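Local coordinates for sensor protein kinase HptS (Staphylococcus aureus, PDB 6LKI) that is the sensor histidine kinase of a two-component system, probably responding to external hexose phosphate and passing the signal on by autophosphorylation and phosphotransfer, at residues Asn117-Leu131 / Leu158-Asp170. Residues are numbered along the deposited sequence; the frame is centred on the assembly and turned at random.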
ATOM      1  N   ASN B 117      31.670 -23.825   1.287  1.00 71.82           N
ATOM      2  CA  ASN B 117      32.636 -23.204   2.181  1.00 71.10           C
ATOM      3  C   ASN B 117      32.029 -22.710   3.487  1.00 72.66           C
ATOM      4  O   ASN B 117      32.761 -22.167   4.323  1.00 74.20           O
ATOM      5  CB  ASN B 117      33.334 -22.039   1.469  1.00 70.79           C
ATOM      6  CG  ASN B 117      34.088 -22.481   0.230  1.00 73.94           C
ATOM      7  OD1 ASN B 117      34.172 -21.748  -0.755  1.00 72.04           O
ATOM      8  ND2 ASN B 117      34.641 -23.688   0.274  1.00 73.64           N
ATOM      9  N   ARG B 118      30.719 -22.878   3.684  1.00 71.09           N
ATOM     10  CA  ARG B 118      30.029 -22.394   4.885  1.00 71.21           C
ATOM     11  C   ARG B 118      30.235 -20.894   5.083  1.00 71.50           C
ATOM     12  O   ARG B 118      30.215 -20.391   6.209  1.00 70.10           O
ATOM     13  CB  ARG B 118      30.465 -23.172   6.129  1.00 73.53           C
ATOM     14  CG  ARG B 118      30.005 -24.619   6.144  1.00 75.16           C
ATOM     15  CD  ARG B 118      28.502 -24.718   6.370  1.00 76.25           C
ATOM     16  NE  ARG B 118      28.016 -26.090   6.248  1.00 82.16           N
ATOM     17  CZ  ARG B 118      26.972 -26.450   5.508  1.00 81.83           C
ATOM     18  NH1 ARG B 118      26.300 -25.538   4.817  1.00 78.33           N
ATOM     19  NH2 ARG B 118      26.600 -27.722   5.456  1.00 81.50           N
ATOM     20  N   GLN B 119      30.441 -20.173   3.984  1.00 69.58           N
ATOM     21  CA  GLN B 119      30.550 -18.721   4.009  1.00 68.66           C
ATOM     22  C   GLN B 119      29.175 -18.123   3.734  1.00 64.30           C
ATOM     23  O   GLN B 119      28.562 -18.416   2.702  1.00 64.99           O
ATOM     24  CB  GLN B 119      31.566 -18.229   2.978  1.00 69.09           C
ATOM     25  CG  GLN B 119      32.976 -18.769   3.164  1.00 70.90           C
ATOM     26  CD  GLN B 119      33.951 -18.192   2.156  1.00 74.09           C
ATOM     27  OE1 GLN B 119      33.725 -17.113   1.607  1.00 74.23           O
ATOM     28  NE2 GLN B 119      35.040 -18.909   1.906  1.00 73.35           N
ATOM     29  N   PHE B 120      28.695 -17.292   4.651  1.00 60.67           N
ATOM     30  CA  PHE B 120      27.366 -16.707   4.558  1.00 63.17           C
ATOM     31  C   PHE B 120      27.462 -15.250   4.128  1.00 61.84           C
ATOM     32  O   PHE B 120      28.527 -14.632   4.170  1.00 59.86           O
ATOM     33  CB  PHE B 120      26.628 -16.839   5.894  1.00 61.95           C
ATOM     34  CG  PHE B 120      26.426 -18.261   6.331  1.00 67.37           C
ATOM     35  CD1 PHE B 120      27.423 -18.942   7.012  1.00 69.75           C
ATOM     36  CD2 PHE B 120      25.243 -18.922   6.049  1.00 66.29           C
ATOM     37  CE1 PHE B 120      27.240 -20.252   7.409  1.00 69.19           C
ATOM     38  CE2 PHE B 120      25.053 -20.233   6.445  1.00 67.03           C
ATOM     39  CZ  PHE B 120      26.054 -20.898   7.126  1.00 69.63           C
ATOM     40  N   ALA B 121      26.323 -14.704   3.705  1.00 59.25           N
ATOM     41  CA  ALA B 121      26.270 -13.368   3.130  1.00 57.32           C
ATOM     42  C   ALA B 121      25.251 -12.509   3.864  1.00 57.10           C
ATOM     43  O   ALA B 121      24.198 -12.996   4.287  1.00 54.16           O
ATOM     44  CB  ALA B 121      25.922 -13.420   1.638  1.00 55.49           C
ATOM     45  N   LEU B 122      25.581 -11.226   4.005  1.00 56.27           N
ATOM     46  CA  LEU B 122      24.691 -10.222   4.567  1.00 55.21           C
ATOM     47  C   LEU B 122      24.769  -8.969   3.707  1.00 56.68           C
ATOM     48  O   LEU B 122      25.807  -8.676   3.110  1.00 56.67           O
ATOM     49  CB  LEU B 122      25.061  -9.871   6.018  1.00 59.05           C
ATOM     50  CG  LEU B 122      24.454 -10.675   7.171  1.00 63.67           C
ATOM     51  CD1 LEU B 122      25.252 -10.446   8.444  1.00 68.80           C
ATOM     52  CD2 LEU B 122      23.002 -10.294   7.383  1.00 60.86           C
ATOM     53  N   ILE B 123      23.664  -8.231   3.647  1.00 54.73           N
ATOM     54  CA  ILE B 123      23.622  -6.936   2.976  1.00 55.07           C
ATOM     55  C   ILE B 123      23.005  -5.934   3.939  1.00 56.56           C
ATOM     56  O   ILE B 123      21.863  -6.116   4.379  1.00 56.39           O
ATOM     57  CB  ILE B 123      22.831  -6.980   1.658  1.00 50.43           C
ATOM     58  CG1 ILE B 123      23.563  -7.835   0.623  1.00 50.28           C
ATOM     59  CG2 ILE B 123      22.611  -5.568   1.126  1.00 53.64           C
ATOM     60  CD1 ILE B 123      22.948  -7.783  -0.759  1.00 45.75           C
ATOM     61  N   VAL B 124      23.756  -4.886   4.272  1.00 56.54           N
ATOM     62  CA  VAL B 124      23.305  -3.879   5.221  1.00 60.18           C
ATOM     63  C   VAL B 124      23.440  -2.498   4.595  1.00 61.42           C
ATOM     64  O   VAL B 124      24.307  -2.258   3.750  1.00 61.19           O
ATOM     65  CB  VAL B 124      24.085  -3.940   6.554  1.00 64.16           C
ATOM     66  CG1 VAL B 124      23.864  -5.279   7.242  1.00 65.31           C
ATOM     67  CG2 VAL B 124      25.563  -3.682   6.319  1.00 64.91           C
ATOM     68  N   ASP B 125      22.572  -1.587   5.023  1.00 62.60           N
ATOM     69  CA  ASP B 125      22.637  -0.204   4.581  1.00 64.75           C
ATOM     70  C   ASP B 125      23.606   0.579   5.467  1.00 70.56           C
ATOM     71  O   ASP B 125      24.161   0.059   6.437  1.00 69.72           O
ATOM     72  CB  ASP B 125      21.242   0.424   4.580  1.00 64.90           C
ATOM     73  CG  ASP B 125      20.546   0.324   5.929  1.00 67.49           C
ATOM     74  OD1 ASP B 125      21.134  -0.249   6.869  1.00 69.56           O
ATOM     75  OD2 ASP B 125      19.403   0.816   6.046  1.00 66.17           O
ATOM     76  N   GLN B 126      23.814   1.855   5.131  1.00 69.91           N
ATOM     77  CA  GLN B 126      24.655   2.708   5.966  1.00 72.15           C
ATOM     78  C   GLN B 126      24.049   2.948   7.343  1.00 74.22           C
ATOM     79  O   GLN B 126      24.774   3.336   8.266  1.00 77.01           O
ATOM     80  CB  GLN B 126      24.916   4.044   5.269  1.00 72.08           C
ATOM     81  CG  GLN B 126      23.832   5.077   5.469  1.00 75.28           C
ATOM     82  CD  GLN B 126      22.738   4.967   4.433  1.00 75.04           C
ATOM     83  OE1 GLN B 126      22.100   3.924   4.289  1.00 72.38           O
ATOM     84  NE2 GLN B 126      22.518   6.048   3.695  1.00 74.18           N
ATOM     85  N   TYR B 127      22.746   2.741   7.501  1.00 72.34           N
ATOM     86  CA  TYR B 127      22.123   2.764   8.815  1.00 72.53           C
ATOM     87  C   TYR B 127      22.237   1.429   9.535  1.00 73.16           C
ATOM     88  O   TYR B 127      21.722   1.301  10.647  1.00 74.50           O
ATOM     89  CB  TYR B 127      20.651   3.173   8.709  1.00 72.42           C
ATOM     90  CG  TYR B 127      20.421   4.391   7.848  1.00 74.18           C
ATOM     91  CD1 TYR B 127      21.183   5.541   8.019  1.00 74.02           C
ATOM     92  CD2 TYR B 127      19.446   4.391   6.862  1.00 73.08           C
ATOM     93  CE1 TYR B 127      20.977   6.656   7.232  1.00 75.39           C
ATOM     94  CE2 TYR B 127      19.232   5.499   6.073  1.00 74.50           C
ATOM     95  CZ  TYR B 127      20.000   6.628   6.263  1.00 77.29           C
ATOM     96  OH  TYR B 127      19.789   7.733   5.477  1.00 79.52           O
ATOM     97  N   ASP B 128      22.903   0.445   8.931  1.00 71.81           N
ATOM     98  CA  ASP B 128      23.184  -0.855   9.535  1.00 72.26           C
ATOM     99  C   ASP B 128      21.950  -1.747   9.647  1.00 70.55           C
ATOM    100  O   ASP B 128      21.938  -2.674  10.463  1.00 70.17           O
ATOM    101  CB  ASP B 128      23.838  -0.704  10.918  1.00 75.31           C
ATOM    102  CG  ASP B 128      25.353  -0.730  10.864  1.00 77.45           C
ATOM    103  OD1 ASP B 128      25.928  -0.403   9.811  1.00 75.85           O
ATOM    104  OD2 ASP B 128      25.968  -1.084  11.896  1.00 81.04           O
ATOM    105  N   ASN B 129      20.913  -1.499   8.849  1.00 68.79           N
ATOM    106  CA  ASN B 129      19.778  -2.411   8.773  1.00 68.26           C
ATOM    107  C   ASN B 129      20.115  -3.606   7.888  1.00 65.80           C
ATOM    108  O   ASN B 129      20.734  -3.455   6.833  1.00 61.60           O
ATOM    109  CB  ASN B 129      18.545  -1.706   8.203  1.00 67.26           C
ATOM    110  CG  ASN B 129      18.030  -0.594   9.092  1.00 70.10           C
ATOM    111  OD1 ASN B 129      18.095  -0.678  10.318  1.00 72.39           O
ATOM    112  ND2 ASN B 129      17.519   0.464   8.475  1.00 71.42           N
ATOM    113  N   ILE B 130      19.684  -4.793   8.305  1.00 62.76           N
ATOM    114  CA  ILE B 130      19.905  -5.999   7.511  1.00 61.73           C
ATOM    115  C   ILE B 130      18.914  -6.015   6.352  1.00 59.46           C
ATOM    116  O   ILE B 130      17.697  -6.000   6.561  1.00 61.09           O
ATOM    117  CB  ILE B 130      19.772  -7.268   8.367  1.00 64.33           C
ATOM    118  CG1 ILE B 130      20.906  -7.340   9.392  1.00 67.31           C
ATOM    119  CG2 ILE B 130      19.778  -8.507   7.481  1.00 60.72           C
ATOM    120  CD1 ILE B 130      20.896  -8.600  10.231  1.00 67.40           C
ATOM    121  N   LEU B 131      19.438  -6.045   5.125  1.00 56.16           N
ATOM    122  CA  LEU B 131      18.616  -6.084   3.924  1.00 54.90           C
ATOM    123  C   LEU B 131      18.639  -7.429   3.213  1.00 54.19           C
ATOM    124  O   LEU B 131      17.797  -7.662   2.338  1.00 52.07           O
ATOM    125  CB  LEU B 131      19.056  -4.992   2.938  1.00 55.04           C
ATOM    126  CG  LEU B 131      19.099  -3.561   3.471  1.00 55.73           C
ATOM    127  CD1 LEU B 131      19.597  -2.614   2.394  1.00 54.72           C
ATOM    128  CD2 LEU B 131      17.731  -3.132   3.976  1.00 54.07           C
ATOM    129  N   LEU B 158      28.512  -1.840  -2.115  1.00 61.50           N
ATOM    130  CA  LEU B 158      27.791  -2.120  -3.348  1.00 60.16           C
ATOM    131  C   LEU B 158      27.674  -0.855  -4.192  1.00 55.83           C
ATOM    132  O   LEU B 158      27.584   0.262  -3.676  1.00 59.17           O
ATOM    133  CB  LEU B 158      26.410  -2.696  -3.042  1.00 56.95           C
ATOM    134  CG  LEU B 158      26.422  -4.114  -2.458  1.00 57.38           C
ATOM    135  CD1 LEU B 158      25.013  -4.681  -2.353  1.00 54.36           C
ATOM    136  CD2 LEU B 158      27.314  -5.035  -3.281  1.00 52.93           C
ATOM    137  N   ASN B 159      27.667  -1.047  -5.512  1.00 56.62           N
ATOM    138  CA  ASN B 159      27.865   0.074  -6.426  1.00 57.90           C
ATOM    139  C   ASN B 159      26.617   0.936  -6.574  1.00 58.77           C
ATOM    140  O   ASN B 159      26.729   2.152  -6.766  1.00 55.66           O
ATOM    141  CB  ASN B 159      28.307  -0.450  -7.792  1.00 58.26           C
ATOM    142  CG  ASN B 159      28.585   0.663  -8.781  1.00 63.72           C
ATOM    143  OD1 ASN B 159      27.729   1.017  -9.593  1.00 63.89           O
ATOM    144  ND2 ASN B 159      29.790   1.218  -8.722  1.00 61.36           N
ATOM    145  N   HIS B 160      25.430   0.339  -6.489  1.00 53.69           N
ATOM    146  CA  HIS B 160      24.205   1.027  -6.873  1.00 52.52           C
ATOM    147  C   HIS B 160      23.551   1.799  -5.735  1.00 52.74           C
ATOM    148  O   HIS B 160      22.707   2.663  -6.001  1.00 51.59           O
ATOM    149  CB  HIS B 160      23.198   0.021  -7.433  1.00 50.40           C
ATOM    150  CG  HIS B 160      22.656  -0.918  -6.404  1.00 48.57           C
ATOM    151  ND1 HIS B 160      23.396  -1.956  -5.882  1.00 51.19           N
ATOM    152  CD2 HIS B 160      21.448  -0.971  -5.793  1.00 48.54           C
ATOM    153  CE1 HIS B 160      22.668  -2.610  -4.995  1.00 46.47           C
ATOM    154  NE2 HIS B 160      21.482  -2.034  -4.924  1.00 46.64           N
ATOM    155  N   ALA B 161      23.900   1.509  -4.485  1.00 55.43           N
ATOM    156  CA  ALA B 161      23.302   2.204  -3.354  1.00 53.27           C
ATOM    157  C   ALA B 161      24.269   2.148  -2.181  1.00 56.99           C
ATOM    158  O   ALA B 161      25.306   1.485  -2.234  1.00 59.11           O
ATOM    159  CB  ALA B 161      21.943   1.603  -2.983  1.00 54.68           C
ATOM    160  N   ASP B 162      23.910   2.860  -1.112  1.00 59.58           N
ATOM    161  CA  ASP B 162      24.732   2.921   0.096  1.00 61.52           C
ATOM    162  C   ASP B 162      24.584   1.635   0.914  1.00 61.58           C
ATOM    163  O   ASP B 162      24.185   1.636   2.078  1.00 62.86           O
ATOM    164  CB  ASP B 162      24.366   4.149   0.921  1.00 63.26           C
ATOM    165  CG  ASP B 162      24.636   5.447   0.184  1.00 67.45           C
ATOM    166  OD1 ASP B 162      25.791   5.659  -0.241  1.00 66.82           O
ATOM    167  OD2 ASP B 162      23.696   6.258   0.034  1.00 66.00           O
ATOM    168  N   HIS B 163      24.923   0.517   0.274  1.00 60.13           N
ATOM    169  CA  HIS B 163      24.813  -0.801   0.878  1.00 58.00           C
ATOM    170  C   HIS B 163      26.176  -1.477   0.908  1.00 58.79           C
ATOM    171  O   HIS B 163      27.053  -1.180   0.090  1.00 61.52           O
ATOM    172  CB  HIS B 163      23.814  -1.682   0.114  1.00 56.17           C
ATOM    173  CG  HIS B 163      22.421  -1.135   0.090  1.00 56.35           C
ATOM    174  ND1 HIS B 163      21.467  -1.565  -0.808  1.00 52.37           N
ATOM    175  CD2 HIS B 163      21.820  -0.192   0.854  1.00 55.44           C
ATOM    176  CE1 HIS B 163      20.339  -0.910  -0.596  1.00 52.69           C
ATOM    177  NE2 HIS B 163      20.527  -0.071   0.405  1.00 55.42           N
ATOM    178  N   ARG B 164      26.344  -2.393   1.858  1.00 58.44           N
ATOM    179  CA  ARG B 164      27.579  -3.147   2.022  1.00 59.63           C
ATOM    180  C   ARG B 164      27.271  -4.637   1.998  1.00 58.37           C
ATOM    181  O   ARG B 164      26.359  -5.098   2.691  1.00 57.14           O
ATOM    182  CB  ARG B 164      28.285  -2.781   3.329  1.00 60.97           C
ATOM    183  CG  ARG B 164      28.891  -1.389   3.345  1.00 61.94           C
ATOM    184  CD  ARG B 164      29.208  -0.948   4.763  1.00 67.22           C
ATOM    185  NE  ARG B 164      27.996  -0.689   5.534  1.00 68.22           N
ATOM    186  CZ  ARG B 164      27.851  -0.989   6.820  1.00 71.83           C
ATOM    187  NH1 ARG B 164      28.845  -1.563   7.484  1.00 74.18           N
ATOM    188  NH2 ARG B 164      26.713  -0.717   7.443  1.00 70.57           N
ATOM    189  N   LEU B 165      28.034  -5.383   1.205  1.00 54.88           N
ATOM    190  CA  LEU B 165      27.932  -6.836   1.159  1.00 58.23           C
ATOM    191  C   LEU B 165      28.987  -7.427   2.084  1.00 62.66           C
ATOM    192  O   LEU B 165      30.182  -7.168   1.912  1.00 62.31           O
ATOM    193  CB  LEU B 165      28.114  -7.356  -0.266  1.00 55.83           C
ATOM    194  CG  LEU B 165      28.385  -8.859  -0.379  1.00 58.09           C
ATOM    195  CD1 LEU B 165      27.165  -9.669   0.046  1.00 54.20           C
ATOM    196  CD2 LEU B 165      28.818  -9.227  -1.788  1.00 58.17           C
ATOM    197  N   ILE B 166      28.547  -8.221   3.056  1.00 61.68           N
ATOM    198  CA  ILE B 166      29.433  -8.801   4.059  1.00 62.86           C
ATOM    199  C   ILE B 166      29.358 -10.318   3.963  1.00 63.55           C
ATOM    200  O   ILE B 166      28.278 -10.904   4.112  1.00 62.45           O
ATOM    201  CB  ILE B 166      29.077  -8.332   5.477  1.00 63.62           C
ATOM    202  CG1 ILE B 166      28.800  -6.825   5.495  1.00 63.57           C
ATOM    203  CG2 ILE B 166      30.185  -8.697   6.456  1.00 68.23           C
ATOM    204  CD1 ILE B 166      27.899  -6.396   6.620  1.00 66.11           C
ATOM    205  N   ILE B 167      30.505 -10.950   3.734  1.00 62.74           N
ATOM    206  CA  ILE B 167      30.628 -12.402   3.701  1.00 64.50           C
ATOM    207  C   ILE B 167      31.504 -12.830   4.869  1.00 67.48           C
ATOM    208  O   ILE B 167      32.626 -12.332   5.028  1.00 66.98           O
ATOM    209  CB  ILE B 167      31.206 -12.895   2.363  1.00 65.67           C
ATOM    210  CG1 ILE B 167      30.245 -12.564   1.220  1.00 63.84           C
ATOM    211  CG2 ILE B 167      31.478 -14.385   2.421  1.00 66.58           C
ATOM    212  CD1 ILE B 167      30.717 -13.050  -0.130  1.00 63.93           C
ATOM    213  N   TYR B 168      30.989 -13.742   5.692  1.00 67.71           N
ATOM    214  CA  TYR B 168      31.647 -14.146   6.926  1.00 70.34           C
ATOM    215  C   TYR B 168      31.700 -15.666   7.019  1.00 72.53           C
ATOM    216  O   TYR B 168      31.106 -16.385   6.212  1.00 69.13           O
ATOM    217  CB  TYR B 168      30.936 -13.558   8.152  1.00 71.65           C
ATOM    218  CG  TYR B 168      29.453 -13.854   8.212  1.00 70.75           C
ATOM    219  CD1 TYR B 168      28.533 -13.031   7.575  1.00 67.19           C
ATOM    220  CD2 TYR B 168      28.972 -14.954   8.911  1.00 71.72           C
ATOM    221  CE1 TYR B 168      27.179 -13.297   7.627  1.00 66.05           C
ATOM    222  CE2 TYR B 168      27.618 -15.227   8.971  1.00 70.24           C
ATOM    223  CZ  TYR B 168      26.727 -14.394   8.328  1.00 69.20           C
ATOM    224  OH  TYR B 168      25.379 -14.661   8.384  1.00 66.62           O
ATOM    225  N   LYS B 169      32.418 -16.147   8.034  1.00 76.51           N
ATOM    226  CA  LYS B 169      32.652 -17.573   8.209  1.00 76.77           C
ATOM    227  C   LYS B 169      33.118 -17.834   9.634  1.00 79.52           C
ATOM    228  O   LYS B 169      33.949 -17.093  10.164  1.00 80.52           O
ATOM    229  CB  LYS B 169      33.693 -18.087   7.207  1.00 76.38           C
ATOM    230  CG  LYS B 169      34.158 -19.510   7.459  1.00 77.63           C
ATOM    231  CD  LYS B 169      34.704 -20.145   6.194  1.00 76.86           C
ATOM    232  CE  LYS B 169      35.357 -21.484   6.492  1.00 78.93           C
ATOM    233  NZ  LYS B 169      34.369 -22.473   7.006  1.00 76.76           N
ATOM    234  N   ASP B 170      32.587 -18.893  10.240  1.00 80.03           N
ATOM    235  CA  ASP B 170      32.984 -19.287  11.590  1.00 83.77           C
ATOM    236  C   ASP B 170      34.238 -20.155  11.559  1.00 84.04           C
ATOM    237  O   ASP B 170      35.295 -19.723  11.098  1.00 83.31           O
ATOM    238  CB  ASP B 170      31.846 -20.035  12.291  1.00 86.43           C
ATOM    239  CG  ASP B 170      32.118 -20.260  13.768  1.00 88.91           C
ATOM    240  OD1 ASP B 170      32.968 -19.542  14.336  1.00 87.44           O
ATOM    241  OD2 ASP B 170      31.478 -21.153  14.362  1.00 90.26           O
TER
HETATM  242  O   HOH W   1      30.138 -20.213   9.211  1.00 76.25           O
HETATM  243  O   HOH W   2      23.465 -13.952   6.695  1.00 60.64           O
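Leu122 and Ile166 face each other, CB to CB 4.3 Å, at the middle of the antiparallel strands 120-125 and 163-169. These are the two central strands of a four-stranded sheet of order 2-1-4-3; that order, and a second sheet of the same order under the long helix 2-31, are consistent with a tandem PAS-like, dCache-type sensor module. On their face of the sheet, Leu122 CD1 lies 3.5 Å from Tyr168 CE1 and Val124 CG2 meets Ile166 CD1; beta-branched Val124 and Ile166 suit the extended backbone of a strand. The other face carries Ala121, Ile123, Leu165 and Ile167; Ile167 and the small Ala121 rest on Leu110 of helix 108-116. Between the faces, paired backbone bonds join Phe120 to Tyr168, Leu122 to Ile166 and Val124 to Arg164.

Tyr168 places CG between its backbone N and carbonyl carbon (chi1 54°), which brings its ring over Phe120, whose CB lies over the Tyr168 ring face, 3.9 Å from the centroid; the two rings themselves barely overlap. An aromatic with a polar tip fits here, since its OH binds Asp135 and a water held by Ala121 O. Near the opposite end, His163 receives Leu131 CD1 over one ring face and Ala161 CB over the other, while ND1 bonds to Tyr84.

At one polar end Lys169 NZ donates to Asn117 O at 3.1 Å. At the other, Arg164 is long enough to reach the type I turn Asp125-Asp128; it bends at chi3 (-70°), and Val124 CG2 lies against one face of its guanidinium, offset from the centre. Its NH2 donates in plane to Asp125 O at 2.9 Å and to Asp128 OD1 in a salt bridge; Arg164 NH2 and Asp128 N reach Asp125 O from opposite faces of its carbonyl plane.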